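Local structure of terminase, large subunit (2WBN) at residues 66-71 with 101-106; 93-98 with 125-130. The protein packages viral DNA into empty capsids as an ATP-driven motor and cuts the genome through its metal-dependent C-terminal nuclease domain, the part described here. All blocks are in the same frame, centred on the assembly; numbering follows the deposited sequence.

Along the chain the segments alternate: 66-71, 93-98, 101-106, 125-130. The centres of contact 1 and contact 2 lie about 11 Å apart within one RNase H-like nuclease domain. Helix 91-100 connects them: contact 2 uses its flank, and contact 1 uses the loop that follows it. Tyr103 N lies 2.9 Å from Val98 O, a probable hydrogen bond. Contact 1 joins the helix exit to strand 64-72 of the central sheet, while contact 2 joins the helix to the loop between helix 115-124 and outer strand 130-132. One helix and its exit loop thus tie a central strand to the sheet edge, contact 1 nearer the manganese site and contact 2 away from it.

Contact 1 of 2, residues 66-71 with 101-106; sequences FVRWHY and NKYESA
Arg68 and Tyr103 join a central strand of the RNase H-like sheet to the loop leaving helix 91-100, a loop that opens with a Schellman motif at Lys102 and continues as a type I beta turn from Tyr103 to Ala106. The main interaction is between a face of the tyrosine and the arginine chain. Arg68 CD makes a CH-pi contact 3.6 Å from the centroid of the Tyr103 ring and 13° off its normal, hence squarely over the face. Further along, the guanidinium runs nearly parallel to the ring, with 13° between the planes, but is displaced toward its rim: NH1 comes within 3.2 Å of Tyr103 CD1. An extended chain achieves this, with Arg68 CG anti to the backbone N (chi1 176°) and no bend up to NE. Asn101 CB sits over the centre of the opposite face, which leaves the phenol clamped between arginine and asparagine carbons. Its rotation is further restrained at the hydroxyl, which hydrogen-bonds Asp82 on the adjoining strand 77-86.

Apolar contact adds a second element. Phe66 CE2 meets Tyr103 CD2 at 3.9 Å, the two side chains crossing obliquely, and the Phe66 ring also rests on Phe97 and Val98 of the helix. The phenylalanine side chain is about 8 Å from that of Asp56, a ligand of both catalytic manganese ions, so this packing lies close to the nuclease site without forming it.

No direct hydrogen bond links the segments; the polar connection runs through one water. It lies at the edge of the guanidinium, in its plane, and accepts a bond from Arg68 NH1 at 3.0 Å. The same water donates to Lys102 O at 3.2 Å and is hydrogen-bonded to Ser105 OG at 3.1 Å.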
ATOM      1  N   PHE A  66       1.585  -2.259   6.334  1.00 45.28           N
ATOM      2  CA  PHE A  66       2.619  -1.330   5.886  1.00 45.88           C
ATOM      3  C   PHE A  66       3.108  -1.754   4.498  1.00 46.10           C
ATOM      4  O   PHE A  66       3.417  -2.931   4.287  1.00 46.18           O
ATOM      5  CB  PHE A  66       3.804  -1.345   6.854  1.00 46.25           C
ATOM      6  CG  PHE A  66       5.006  -0.595   6.357  1.00 46.17           C
ATOM      7  CD1 PHE A  66       5.071   0.790   6.466  1.00 47.79           C
ATOM      8  CD2 PHE A  66       6.062  -1.266   5.767  1.00 48.15           C
ATOM      9  CE1 PHE A  66       6.171   1.487   6.005  1.00 48.87           C
ATOM     10  CE2 PHE A  66       7.170  -0.573   5.292  1.00 49.54           C
ATOM     11  CZ  PHE A  66       7.221   0.802   5.406  1.00 49.18           C
ATOM     12  N   VAL A  67       3.180  -0.808   3.565  1.00 45.54           N
ATOM     13  CA  VAL A  67       3.720  -1.100   2.220  1.00 44.74           C
ATOM     14  C   VAL A  67       4.811  -0.090   1.858  1.00 44.96           C
ATOM     15  O   VAL A  67       4.733   1.082   2.243  1.00 44.21           O
ATOM     16  CB  VAL A  67       2.604  -1.136   1.139  1.00 44.48           C
ATOM     17  CG1 VAL A  67       1.525  -2.167   1.515  1.00 43.38           C
ATOM     18  CG2 VAL A  67       1.977   0.288   0.888  1.00 42.67           C
ATOM     19  N   ARG A  68       5.824  -0.570   1.127  1.00 44.62           N
ATOM     20  CA  ARG A  68       6.872   0.253   0.546  1.00 44.96           C
ATOM     21  C   ARG A  68       7.004  -0.097  -0.942  1.00 45.28           C
ATOM     22  O   ARG A  68       7.174  -1.267  -1.286  1.00 45.08           O
ATOM     23  CB  ARG A  68       8.188   0.008   1.266  1.00 45.10           C
ATOM     24  CG  ARG A  68       9.419   0.736   0.702  1.00 45.94           C
ATOM     25  CD  ARG A  68      10.686   0.214   1.403  1.00 46.00           C
ATOM     26  NE  ARG A  68      11.938   0.853   0.957  1.00 47.75           N
ATOM     27  CZ  ARG A  68      12.466   1.976   1.452  1.00 48.40           C
ATOM     28  NH1 ARG A  68      11.862   2.652   2.416  1.00 49.73           N
ATOM     29  NH2 ARG A  68      13.617   2.446   0.960  1.00 48.69           N
ATOM     30  N   TRP A  69       6.907   0.928  -1.786  1.00 44.87           N
ATOM     31  CA  TRP A  69       6.961   0.808  -3.247  1.00 44.52           C
ATOM     32  C   TRP A  69       7.990   1.768  -3.837  1.00 44.66           C
ATOM     33  O   TRP A  69       8.333   2.778  -3.221  1.00 45.74           O
ATOM     34  CB  TRP A  69       5.628   1.234  -3.831  1.00 43.99           C
ATOM     35  CG  TRP A  69       4.466   0.422  -3.485  1.00 43.73           C
ATOM     36  CD1 TRP A  69       3.686   0.525  -2.358  1.00 42.88           C
ATOM     37  CD2 TRP A  69       3.866  -0.576  -4.301  1.00 43.15           C
ATOM     38  NE1 TRP A  69       2.665  -0.395  -2.413  1.00 44.14           N
ATOM     39  CE2 TRP A  69       2.747  -1.074  -3.603  1.00 43.81           C
ATOM     40  CE3 TRP A  69       4.186  -1.133  -5.539  1.00 43.25           C
ATOM     41  CZ2 TRP A  69       1.949  -2.094  -4.113  1.00 42.38           C
ATOM     42  CZ3 TRP A  69       3.395  -2.141  -6.042  1.00 42.35           C
ATOM     43  CH2 TRP A  69       2.296  -2.614  -5.345  1.00 43.68           C
ATOM     44  N   HIS A  70       8.425   1.473  -5.058  1.00 44.77           N
ATOM     45  CA  HIS A  70       9.170   2.409  -5.886  1.00 44.50           C
ATOM     46  C   HIS A  70       8.302   2.835  -7.062  1.00 44.74           C
ATOM     47  O   HIS A  70       7.590   2.016  -7.659  1.00 43.64           O
ATOM     48  CB  HIS A  70      10.448   1.780  -6.430  1.00 44.08           C
ATOM     49  CG  HIS A  70      11.114   2.611  -7.490  1.00 44.98           C
ATOM     50  ND1 HIS A  70      11.697   3.829  -7.223  1.00 45.03           N
ATOM     51  CD2 HIS A  70      11.269   2.406  -8.821  1.00 45.46           C
ATOM     52  CE1 HIS A  70      12.185   4.339  -8.341  1.00 45.07           C
ATOM     53  NE2 HIS A  70      11.945   3.491  -9.325  1.00 44.07           N
ATOM     54  N   TYR A  71       8.426   4.108  -7.422  1.00 44.94           N
ATOM     55  CA  TYR A  71       7.607   4.727  -8.449  1.00 45.47           C
ATOM     56  C   TYR A  71       8.456   5.194  -9.621  1.00 45.50           C
ATOM     57  O   TYR A  71       9.252   6.121  -9.482  1.00 45.87           O
ATOM     58  CB  TYR A  71       6.888   5.929  -7.840  1.00 45.43           C
ATOM     59  CG  TYR A  71       5.917   6.628  -8.762  1.00 46.81           C
ATOM     60  CD1 TYR A  71       5.237   5.938  -9.765  1.00 45.91           C
ATOM     61  CD2 TYR A  71       5.661   7.984  -8.614  1.00 47.05           C
ATOM     62  CE1 TYR A  71       4.337   6.580 -10.583  1.00 46.82           C
ATOM     63  CE2 TYR A  71       4.764   8.625  -9.421  1.00 47.25           C
ATOM     64  CZ  TYR A  71       4.099   7.925 -10.403  1.00 47.43           C
ATOM     65  OH  TYR A  71       3.207   8.580 -11.222  1.00 49.05           O
ATOM     66  N   ASN A 101      14.901  -1.989   9.086  1.00 52.04           N
ATOM     67  CA  ASN A 101      15.177  -1.945   7.654  1.00 52.17           C
ATOM     68  C   ASN A 101      15.642  -0.588   7.127  1.00 51.96           C
ATOM     69  O   ASN A 101      15.795  -0.418   5.931  1.00 52.23           O
ATOM     70  CB  ASN A 101      13.922  -2.390   6.898  1.00 52.04           C
ATOM     71  CG  ASN A 101      13.670  -3.870   7.035  1.00 52.73           C
ATOM     72  OD1 ASN A 101      14.331  -4.674   6.386  1.00 54.92           O
ATOM     73  ND2 ASN A 101      12.730  -4.241   7.886  1.00 51.69           N
ATOM     74  N   LYS A 102      15.840   0.375   8.019  1.00 52.42           N
ATOM     75  CA  LYS A 102      16.211   1.743   7.640  1.00 52.65           C
ATOM     76  C   LYS A 102      15.211   2.350   6.641  1.00 52.63           C
ATOM     77  O   LYS A 102      15.594   3.044   5.692  1.00 52.69           O
ATOM     78  CB  LYS A 102      17.646   1.780   7.097  1.00 52.64           C
ATOM     79  CG  LYS A 102      18.644   1.029   7.964  1.00 52.84           C
ATOM     80  CD  LYS A 102      20.061   1.156   7.426  1.00 54.49           C
ATOM     81  CE  LYS A 102      21.041   0.381   8.292  1.00 54.93           C
ATOM     82  NZ  LYS A 102      22.440   0.416   7.750  1.00 56.53           N
ATOM     83  N   TYR A 103      13.927   2.084   6.875  1.00 52.03           N
ATOM     84  CA  TYR A 103      12.853   2.687   6.101  1.00 51.83           C
ATOM     85  C   TYR A 103      12.365   3.982   6.755  1.00 52.63           C
ATOM     86  O   TYR A 103      11.398   4.585   6.294  1.00 51.69           O
ATOM     87  CB  TYR A 103      11.673   1.712   5.983  1.00 52.08           C
ATOM     88  CG  TYR A 103      11.937   0.423   5.226  1.00 50.80           C
ATOM     89  CD1 TYR A 103      13.001   0.300   4.328  1.00 50.53           C
ATOM     90  CD2 TYR A 103      11.086  -0.677   5.391  1.00 50.07           C
ATOM     91  CE1 TYR A 103      13.217  -0.879   3.627  1.00 49.83           C
ATOM     92  CE2 TYR A 103      11.301  -1.844   4.702  1.00 48.97           C
ATOM     93  CZ  TYR A 103      12.361  -1.944   3.823  1.00 50.60           C
ATOM     94  OH  TYR A 103      12.556  -3.126   3.151  1.00 48.90           O
ATOM     95  N   GLU A 104      13.057   4.429   7.805  1.00 53.61           N
ATOM     96  CA  GLU A 104      12.617   5.581   8.611  1.00 54.68           C
ATOM     97  C   GLU A 104      12.847   6.884   7.850  1.00 54.64           C
ATOM     98  O   GLU A 104      12.225   7.910   8.146  1.00 54.76           O
ATOM     99  CB  GLU A 104      13.389   5.675   9.942  1.00 54.89           C
ATOM    100  CG  GLU A 104      13.968   4.360  10.479  1.00 57.14           C
ATOM    101  CD  GLU A 104      15.343   4.543  11.099  1.00 59.11           C
ATOM    102  OE1 GLU A 104      16.296   3.830  10.695  1.00 59.98           O
ATOM    103  OE2 GLU A 104      15.463   5.411  11.990  1.00 60.99           O
ATOM    104  N   SER A 105      13.764   6.842   6.888  1.00 54.48           N
ATOM    105  CA  SER A 105      14.198   8.038   6.183  1.00 54.44           C
ATOM    106  C   SER A 105      13.272   8.405   5.029  1.00 53.70           C
ATOM    107  O   SER A 105      13.381   9.493   4.483  1.00 54.22           O
ATOM    108  CB  SER A 105      15.629   7.851   5.672  1.00 54.51           C
ATOM    109  OG  SER A 105      15.744   6.642   4.943  1.00 56.56           O
ATOM    110  N   ALA A 106      12.379   7.497   4.642  1.00 52.83           N
ATOM    111  CA  ALA A 106      11.359   7.805   3.649  1.00 51.87           C
ATOM    112  C   ALA A 106      10.032   8.021   4.369  1.00 51.22           C
ATOM    113  O   ALA A 106       9.737   7.379   5.383  1.00 50.98           O
ATOM    114  CB  ALA A 106      11.242   6.684   2.621  1.00 51.88           C
TER
HETATM  115  O   HOH W   1      13.951   4.604   3.415  1.00 45.97           O

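Contact 2 of 2, residues 93-98 with 125-130; sequences RTADFV and HGINRI
Ala95 presents its methyl group to two residues of the 125-130 loop at once. His125 approaches with its methylene, CB to CB at 3.5 Å, and Ile127 brings up CG1, which lies 3.7 Å from Ala95 CB; the two come in at roughly a right angle to each other, both on the face of the methyl turned to the loop. The small side chain lets the backbones come close: the CA atoms of Ala95 and His125 are 6.2 Å apart. The imidazole is less involved, its CG standing 4.2 Å from the Ala95 methyl at an oblique angle; the His125 side chain also touches Leu91, one turn earlier in the helix.

Ile127 reaches along the helix flank with its longer branch. CG1 is anti to the carbonyl carbon (chi1 -53°), which brings it up to Ala95 CB, and the second torsion then turns CD1 to Val98. There CD1 meets Val98 CG1 at 3.8 Å while staying 3.9 Å from Ala95 CB, so the ethyl branch spans both helix residues. Val98 offers the matching methyl because CG1 is anti to its backbone N (chi1 164°).

No hydrogen bond crosses between the segments, and the interface is apolar. Gly126, with positive phi (68°), is where the chain leaves helical geometry after helix 115-124, and Leu121 of that helix also touches Ala95. This is packing of a helix on the loop that closes a beta-alpha-beta crossover of the RNase H-like fold: helix 91-100 lies against the connection from helix 115-124 to strand 130-132, the crossover having started at parallel strand 108-110.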
ATOM      1  N   ARG A  93       6.049  -3.078  17.241  1.00 48.62           N
ATOM      2  CA  ARG A  93       6.551  -4.026  16.214  1.00 48.81           C
ATOM      3  C   ARG A  93       6.682  -3.365  14.851  1.00 48.49           C
ATOM      4  O   ARG A  93       7.604  -3.670  14.083  1.00 48.64           O
ATOM      5  CB  ARG A  93       5.645  -5.267  16.101  1.00 49.51           C
ATOM      6  CG  ARG A  93       6.085  -6.256  15.019  1.00 51.33           C
ATOM      7  CD  ARG A  93       5.301  -7.576  14.969  1.00 55.41           C
ATOM      8  NE  ARG A  93       5.921  -8.476  13.979  1.00 57.78           N
ATOM      9  CZ  ARG A  93       5.333  -9.033  12.912  1.00 59.82           C
ATOM     10  NH1 ARG A  93       4.042  -8.851  12.647  1.00 62.18           N
ATOM     11  NH2 ARG A  93       6.057  -9.808  12.093  1.00 58.08           N
ATOM     12  N   THR A  94       5.765  -2.459  14.547  1.00 47.51           N
ATOM     13  CA  THR A  94       5.776  -1.772  13.272  1.00 47.62           C
ATOM     14  C   THR A  94       6.973  -0.822  13.191  1.00 46.90           C
ATOM     15  O   THR A  94       7.725  -0.842  12.209  1.00 46.21           O
ATOM     16  CB  THR A  94       4.465  -1.030  13.075  1.00 47.95           C
ATOM     17  OG1 THR A  94       3.386  -1.972  13.198  1.00 51.14           O
ATOM     18  CG2 THR A  94       4.407  -0.371  11.729  1.00 47.21           C
ATOM     19  N   ALA A  95       7.171  -0.019  14.234  1.00 45.62           N
ATOM     20  CA  ALA A  95       8.317   0.897  14.279  1.00 45.44           C
ATOM     21  C   ALA A  95       9.637   0.124  14.267  1.00 45.62           C
ATOM     22  O   ALA A  95      10.552   0.482  13.537  1.00 45.49           O
ATOM     23  CB  ALA A  95       8.234   1.823  15.519  1.00 44.72           C
ATOM     24  N   ASP A  96       9.733  -0.953  15.043  1.00 46.07           N
ATOM     25  CA  ASP A  96      10.943  -1.787  15.028  1.00 46.86           C
ATOM     26  C   ASP A  96      11.278  -2.293  13.613  1.00 46.62           C
ATOM     27  O   ASP A  96      12.436  -2.249  13.191  1.00 46.26           O
ATOM     28  CB  ASP A  96      10.835  -2.943  16.033  1.00 47.13           C
ATOM     29  CG  ASP A  96      10.881  -2.463  17.486  1.00 49.69           C
ATOM     30  OD1 ASP A  96      11.011  -1.233  17.710  1.00 52.19           O
ATOM     31  OD2 ASP A  96      10.782  -3.303  18.416  1.00 52.36           O
ATOM     32  N   PHE A  97      10.264  -2.737  12.880  1.00 46.18           N
ATOM     33  CA  PHE A  97      10.438  -3.218  11.510  1.00 46.67           C
ATOM     34  C   PHE A  97      10.929  -2.106  10.594  1.00 46.85           C
ATOM     35  O   PHE A  97      11.862  -2.300   9.798  1.00 46.76           O
ATOM     36  CB  PHE A  97       9.124  -3.811  10.962  1.00 46.54           C
ATOM     37  CG  PHE A  97       9.201  -4.201   9.524  1.00 47.11           C
ATOM     38  CD1 PHE A  97       9.785  -5.411   9.151  1.00 47.78           C
ATOM     39  CD2 PHE A  97       8.711  -3.366   8.535  1.00 48.06           C
ATOM     40  CE1 PHE A  97       9.863  -5.781   7.814  1.00 47.78           C
ATOM     41  CE2 PHE A  97       8.796  -3.727   7.191  1.00 47.69           C
ATOM     42  CZ  PHE A  97       9.369  -4.941   6.837  1.00 48.22           C
ATOM     43  N   VAL A  98      10.318  -0.932  10.728  1.00 47.42           N
ATOM     44  CA  VAL A  98      10.676   0.230   9.921  1.00 48.19           C
ATOM     45  C   VAL A  98      12.106   0.672  10.231  1.00 49.19           C
ATOM     46  O   VAL A  98      12.925   0.849   9.319  1.00 49.12           O
ATOM     47  CB  VAL A  98       9.634   1.377  10.116  1.00 48.40           C
ATOM     48  CG1 VAL A  98      10.177   2.712   9.624  1.00 47.71           C
ATOM     49  CG2 VAL A  98       8.348   1.019   9.383  1.00 47.08           C
ATOM     50  N   HIS A 125       7.577   6.184  19.450  1.00 51.29           N
ATOM     51  CA  HIS A 125       8.429   5.218  18.761  1.00 51.61           C
ATOM     52  C   HIS A 125       9.440   5.845  17.799  1.00 52.03           C
ATOM     53  O   HIS A 125      10.157   5.131  17.109  1.00 52.59           O
ATOM     54  CB  HIS A 125       7.547   4.197  18.032  1.00 51.30           C
ATOM     55  CG  HIS A 125       6.552   3.533  18.928  1.00 50.94           C
ATOM     56  ND1 HIS A 125       6.926   2.746  19.993  1.00 51.95           N
ATOM     57  CD2 HIS A 125       5.198   3.570  18.947  1.00 50.57           C
ATOM     58  CE1 HIS A 125       5.849   2.308  20.617  1.00 51.34           C
ATOM     59  NE2 HIS A 125       4.786   2.791  20.001  1.00 50.77           N
ATOM     60  N   GLY A 126       9.481   7.171  17.734  1.00 52.41           N
ATOM     61  CA  GLY A 126      10.498   7.882  16.950  1.00 52.53           C
ATOM     62  C   GLY A 126      10.418   7.756  15.435  1.00 52.71           C
ATOM     63  O   GLY A 126      11.427   7.946  14.743  1.00 52.49           O
ATOM     64  N   ILE A 127       9.233   7.447  14.906  1.00 52.22           N
ATOM     65  CA  ILE A 127       9.034   7.444  13.454  1.00 52.51           C
ATOM     66  C   ILE A 127       8.583   8.850  13.054  1.00 52.86           C
ATOM     67  O   ILE A 127       7.395   9.161  13.038  1.00 52.45           O
ATOM     68  CB  ILE A 127       8.019   6.365  13.005  1.00 52.14           C
ATOM     69  CG1 ILE A 127       8.416   4.996  13.569  1.00 52.04           C
ATOM     70  CG2 ILE A 127       7.924   6.315  11.472  1.00 51.77           C
ATOM     71  CD1 ILE A 127       9.732   4.449  13.019  1.00 52.13           C
ATOM     72  N   ASN A 128       9.561   9.693  12.741  1.00 53.25           N
ATOM     73  CA  ASN A 128       9.335  11.120  12.575  1.00 53.92           C
ATOM     74  C   ASN A 128       8.634  11.483  11.282  1.00 53.91           C
ATOM     75  O   ASN A 128       7.798  12.394  11.267  1.00 54.13           O
ATOM     76  CB  ASN A 128      10.666  11.865  12.643  1.00 54.36           C
ATOM     77  CG  ASN A 128      11.339  11.729  13.994  1.00 56.26           C
ATOM     78  OD1 ASN A 128      10.688  11.806  15.045  1.00 59.30           O
ATOM     79  ND2 ASN A 128      12.657  11.536  13.979  1.00 59.29           N
ATOM     80  N   ARG A 129       8.976  10.779  10.204  1.00 53.59           N
ATOM     81  CA  ARG A 129       8.437  11.077   8.880  1.00 53.75           C
ATOM     82  C   ARG A 129       7.141  10.325   8.628  1.00 53.57           C
ATOM     83  O   ARG A 129       6.938   9.733   7.579  1.00 54.47           O
ATOM     84  CB  ARG A 129       9.484  10.764   7.802  1.00 53.60           C
ATOM     85  CG  ARG A 129      10.745  11.609   7.962  1.00 55.02           C
ATOM     86  CD  ARG A 129      11.812  11.341   6.931  1.00 56.33           C
ATOM     87  NE  ARG A 129      13.069  11.985   7.334  1.00 59.61           N
ATOM     88  CZ  ARG A 129      14.122  12.179   6.543  1.00 61.38           C
ATOM     89  NH1 ARG A 129      14.106  11.791   5.272  1.00 63.06           N
ATOM     90  NH2 ARG A 129      15.209  12.775   7.028  1.00 62.45           N
ATOM     91  N   ILE A 130       6.260  10.309   9.610  1.00 53.64           N
ATOM     92  CA  ILE A 130       4.934   9.763   9.393  1.00 53.13           C
ATOM     93  C   ILE A 130       3.990  10.949   9.349  1.00 53.28           C
ATOM     94  O   ILE A 130       4.127  11.895  10.149  1.00 52.57           O
ATOM     95  CB  ILE A 130       4.534   8.735  10.468  1.00 53.27           C
ATOM     96  CG1 ILE A 130       3.155   8.138  10.153  1.00 53.14           C
ATOM     97  CG2 ILE A 130       4.541   9.356  11.877  1.00 53.27           C
ATOM     98  CD1 ILE A 130       2.951   6.780  10.725  1.00 53.73           C
TER